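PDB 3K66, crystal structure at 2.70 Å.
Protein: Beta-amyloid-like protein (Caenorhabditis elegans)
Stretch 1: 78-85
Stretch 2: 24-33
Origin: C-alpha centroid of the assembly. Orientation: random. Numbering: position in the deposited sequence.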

# COMPACT_ATOMS: atom_id res chain seq x y z
N GLU A 78 -20.92 -2.31 3.71
CA GLU A 78 -20.31 -3.61 3.46
C GLU A 78 -19.74 -3.66 2.06
O GLU A 78 -18.58 -3.99 1.87
CB GLU A 78 -21.34 -4.72 3.61
CG GLU A 78 -21.28 -5.44 4.94
CD GLU A 78 -22.42 -6.42 5.10
OE1 GLU A 78 -22.79 -7.05 4.09
OE2 GLU A 78 -22.94 -6.58 6.22
N GLU A 79 -20.57 -3.36 1.08
CA GLU A 79 -20.14 -3.38 -0.29
C GLU A 79 -18.88 -2.55 -0.49
O GLU A 79 -17.91 -3.06 -1.05
CB GLU A 79 -21.26 -2.86 -1.19
CG GLU A 79 -21.00 -3.04 -2.66
CD GLU A 79 -22.08 -2.41 -3.50
OE1 GLU A 79 -23.25 -2.83 -3.39
OE2 GLU A 79 -21.77 -1.47 -4.26
N HIS A 80 -18.87 -1.30 -0.04
CA HIS A 80 -17.68 -0.45 -0.24
C HIS A 80 -16.49 -1.09 0.44
O HIS A 80 -15.37 -1.02 -0.07
CB HIS A 80 -17.91 0.97 0.30
CG HIS A 80 -16.73 1.88 0.14
ND1 HIS A 80 -16.03 2.39 1.21
CD2 HIS A 80 -16.10 2.33 -0.97
CE1 HIS A 80 -15.02 3.11 0.77
NE2 HIS A 80 -15.04 3.09 -0.55
N LYS A 81 -16.72 -1.74 1.57
CA LYS A 81 -15.63 -2.40 2.27
C LYS A 81 -15.19 -3.65 1.49
O LYS A 81 -14.01 -3.95 1.37
CB LYS A 81 -16.06 -2.79 3.69
CG LYS A 81 -14.97 -3.36 4.40
N ARG A 82 -16.16 -4.38 0.94
CA ARG A 82 -15.82 -5.55 0.17
C ARG A 82 -15.04 -5.13 -1.07
O ARG A 82 -13.94 -5.62 -1.30
CB ARG A 82 -17.09 -6.33 -0.21
CG ARG A 82 -16.89 -7.43 -1.25
CD ARG A 82 -17.26 -6.91 -2.62
NE ARG A 82 -16.90 -7.82 -3.70
CZ ARG A 82 -17.10 -7.56 -4.99
NH1 ARG A 82 -17.67 -6.41 -5.34
NH2 ARG A 82 -16.76 -8.44 -5.92
N MET A 83 -15.59 -4.20 -1.84
CA MET A 83 -14.89 -3.74 -3.05
C MET A 83 -13.54 -3.09 -2.78
O MET A 83 -12.64 -3.17 -3.61
CB MET A 83 -15.77 -2.76 -3.83
CG MET A 83 -17.03 -3.38 -4.37
SD MET A 83 -17.87 -2.22 -5.43
CE MET A 83 -19.34 -3.11 -5.77
N ARG A 84 -13.39 -2.44 -1.63
CA ARG A 84 -12.14 -1.77 -1.27
C ARG A 84 -11.03 -2.79 -1.06
O ARG A 84 -9.89 -2.60 -1.50
CB ARG A 84 -12.33 -0.94 0.00
CG ARG A 84 -11.14 -0.22 0.33
N LYS A 85 -11.36 -3.87 -0.37
CA LYS A 85 -10.38 -4.91 -0.11
C LYS A 85 -9.94 -5.58 -1.40
O LYS A 85 -8.74 -5.75 -1.62
CB LYS A 85 -10.95 -5.95 0.85
CG LYS A 85 -11.17 -5.41 2.25
CD LYS A 85 -11.64 -6.51 3.17
CE LYS A 85 -11.90 -5.99 4.57
NZ LYS A 85 -12.35 -7.11 5.46
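Stretch 2 (24-33) RMDEKHRKKV

Stretch 2 is helical throughout, as is stretch 1, and each is a segment of a longer helix that begins earlier in the chain and continues later. The two run in opposite senses: their N-to-C directions make an angle of 173°, so the axes are nearly antiparallel, and their closest approach is 11.1 Å. At that spacing the backbones stay apart from one another and the contact is made largely by side chains; the two stretches bury 353 Å², summed over both sides. The register is set by two pairs: the CA atoms of His 80 and His 29 lie 6.9 Å apart, and those of Arg 84 and Met 25 lie 8.1 Å apart. A step of four residues along one helix is thus matched by four residues in the reverse sense along the other. Within stretch 2 the helix is held by i to i+4 backbone hydrogen bonds, among them His 29 N to Met 25 O at 2.9 Å and Val 33 N to His 29 O at 3.0 Å, which place these side chains on successive turns.

His 80 has the largest area covered, 89 Å². Its CB points toward stretch 2, chi1 is t, and the ring lies flat against that of His 29, whose chi1 is also t. The planes are inclined by just 2° and the centroids are 4.1 Å apart, an offset stack. Because of the offset, CB of His 80 also sits over the face of the His 29 ring, 3.6 Å from its centroid and 11° off the ring normal, in a CH-pi contact. The His 29 ring is thus covered by both the ring and the CB of His 80.

Met 25, with 85 Å² covered, fills the next turn. Its CB points toward stretch 1, and the side chain is extended through chi1 and chi2 (both t), then turns at chi3 (94°), placing SD and CE against His 80, Met 83 and Arg 84. The terminal methyl, Met 25 CE, approaches NE2 of His 80 at 3.8 Å and packs on the backbone of the opposing helix, 3.7 Å from CA of Arg 84, with CB of Arg 84 at 3.8 Å from the same CE. The sulfur lies obliquely to the His 80 ring. It also reaches Met 83: Met 25 SD is 3.9 Å from Met 83 O, and Met 25 SD is 4.1 Å from Met 83 CB.

Beyond the stacked histidines, toward the C-terminal end of stretch 2, the contact is between charged groups. Lys 32, m at chi1 and extended from there on, reaches Glu 79, and its NZ lies 3.3 Å from Glu 79 OE2. This is a salt bridge that includes a weak hydrogen bond donated by the lysine. The stack of His 80 and His 29 thus has the charged pair on its side toward the C-terminal end of stretch 2 and Met 25 on its side toward the N-terminal end.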

# COMPACT_ATOMS: atom_id res chain seq x y z
N ARG A 24 -12.38 6.33 -8.91
CA ARG A 24 -13.56 5.91 -9.64
C ARG A 24 -14.46 5.13 -8.69
O ARG A 24 -15.68 5.28 -8.70
CB ARG A 24 -13.15 5.07 -10.85
CG ARG A 24 -11.96 5.69 -11.55
CD ARG A 24 -11.90 5.37 -13.04
NE ARG A 24 -10.66 4.69 -13.40
CZ ARG A 24 -10.46 3.39 -13.22
NH1 ARG A 24 -11.42 2.64 -12.70
NH2 ARG A 24 -9.30 2.84 -13.57
N MET A 25 -13.85 4.31 -7.85
CA MET A 25 -14.61 3.53 -6.89
C MET A 25 -15.17 4.48 -5.84
O MET A 25 -16.38 4.53 -5.63
CB MET A 25 -13.71 2.49 -6.21
CG MET A 25 -14.33 1.85 -4.96
SD MET A 25 -13.34 0.58 -4.14
CE MET A 25 -12.46 1.53 -2.87
N ASP A 26 -14.27 5.22 -5.21
CA ASP A 26 -14.62 6.17 -4.17
C ASP A 26 -15.80 7.07 -4.61
O ASP A 26 -16.76 7.26 -3.87
CB ASP A 26 -13.40 7.03 -3.82
CG ASP A 26 -13.27 7.32 -2.32
OD1 ASP A 26 -14.26 7.73 -1.70
OD2 ASP A 26 -12.17 7.13 -1.77
N GLU A 27 -15.72 7.58 -5.83
CA GLU A 27 -16.76 8.46 -6.38
C GLU A 27 -18.07 7.73 -6.65
O GLU A 27 -19.15 8.24 -6.38
CB GLU A 27 -16.28 9.10 -7.67
CG GLU A 27 -17.22 10.16 -8.21
CD GLU A 27 -17.10 10.31 -9.71
OE1 GLU A 27 -15.97 10.56 -10.20
OE2 GLU A 27 -18.14 10.20 -10.40
N LYS A 28 -17.98 6.52 -7.20
CA LYS A 28 -19.18 5.78 -7.47
C LYS A 28 -19.89 5.56 -6.14
O LYS A 28 -21.11 5.65 -6.03
CB LYS A 28 -18.85 4.45 -8.16
CG LYS A 28 -20.09 3.71 -8.64
CD LYS A 28 -19.77 2.35 -9.24
CE LYS A 28 -21.05 1.59 -9.57
NZ LYS A 28 -20.74 0.19 -9.95
N HIS A 29 -19.10 5.30 -5.10
CA HIS A 29 -19.69 5.09 -3.78
C HIS A 29 -20.42 6.36 -3.31
O HIS A 29 -21.55 6.31 -2.85
CB HIS A 29 -18.62 4.70 -2.76
CG HIS A 29 -19.18 4.33 -1.43
ND1 HIS A 29 -18.64 4.78 -0.24
CD2 HIS A 29 -20.25 3.57 -1.09
CE1 HIS A 29 -19.35 4.32 0.77
NE2 HIS A 29 -20.34 3.58 0.28
N ARG A 30 -19.75 7.51 -3.44
CA ARG A 30 -20.33 8.78 -3.03
C ARG A 30 -21.68 9.06 -3.75
O ARG A 30 -22.60 9.69 -3.18
CB ARG A 30 -19.33 9.91 -3.30
CG ARG A 30 -18.93 10.71 -2.06
CD ARG A 30 -17.54 11.32 -2.23
NE ARG A 30 -17.18 11.50 -3.64
CZ ARG A 30 -16.05 11.06 -4.17
NH1 ARG A 30 -15.16 10.43 -3.41
NH2 ARG A 30 -15.83 11.22 -5.47
N LYS A 31 -21.79 8.57 -4.98
CA LYS A 31 -23.00 8.74 -5.77
C LYS A 31 -24.14 8.04 -5.08
O LYS A 31 -25.23 8.58 -4.97
CB LYS A 31 -22.81 8.16 -7.16
CG LYS A 31 -22.49 9.17 -8.10
N LYS A 32 -23.87 6.83 -4.60
CA LYS A 32 -24.89 6.04 -3.92
C LYS A 32 -25.26 6.62 -2.56
O LYS A 32 -26.44 6.71 -2.24
CB LYS A 32 -24.45 4.59 -3.73
CG LYS A 32 -24.32 3.80 -5.03
CD LYS A 32 -24.16 2.30 -4.75
CE LYS A 32 -24.22 1.47 -6.04
NZ LYS A 32 -24.31 0.01 -5.75
N VAL A 33 -24.27 6.98 -1.76
CA VAL A 33 -24.57 7.55 -0.44
C VAL A 33 -25.46 8.77 -0.63
O VAL A 33 -26.48 8.91 0.05
CB VAL A 33 -23.31 7.97 0.33
CG1 VAL A 33 -23.72 8.64 1.65
CG2 VAL A 33 -22.45 6.76 0.64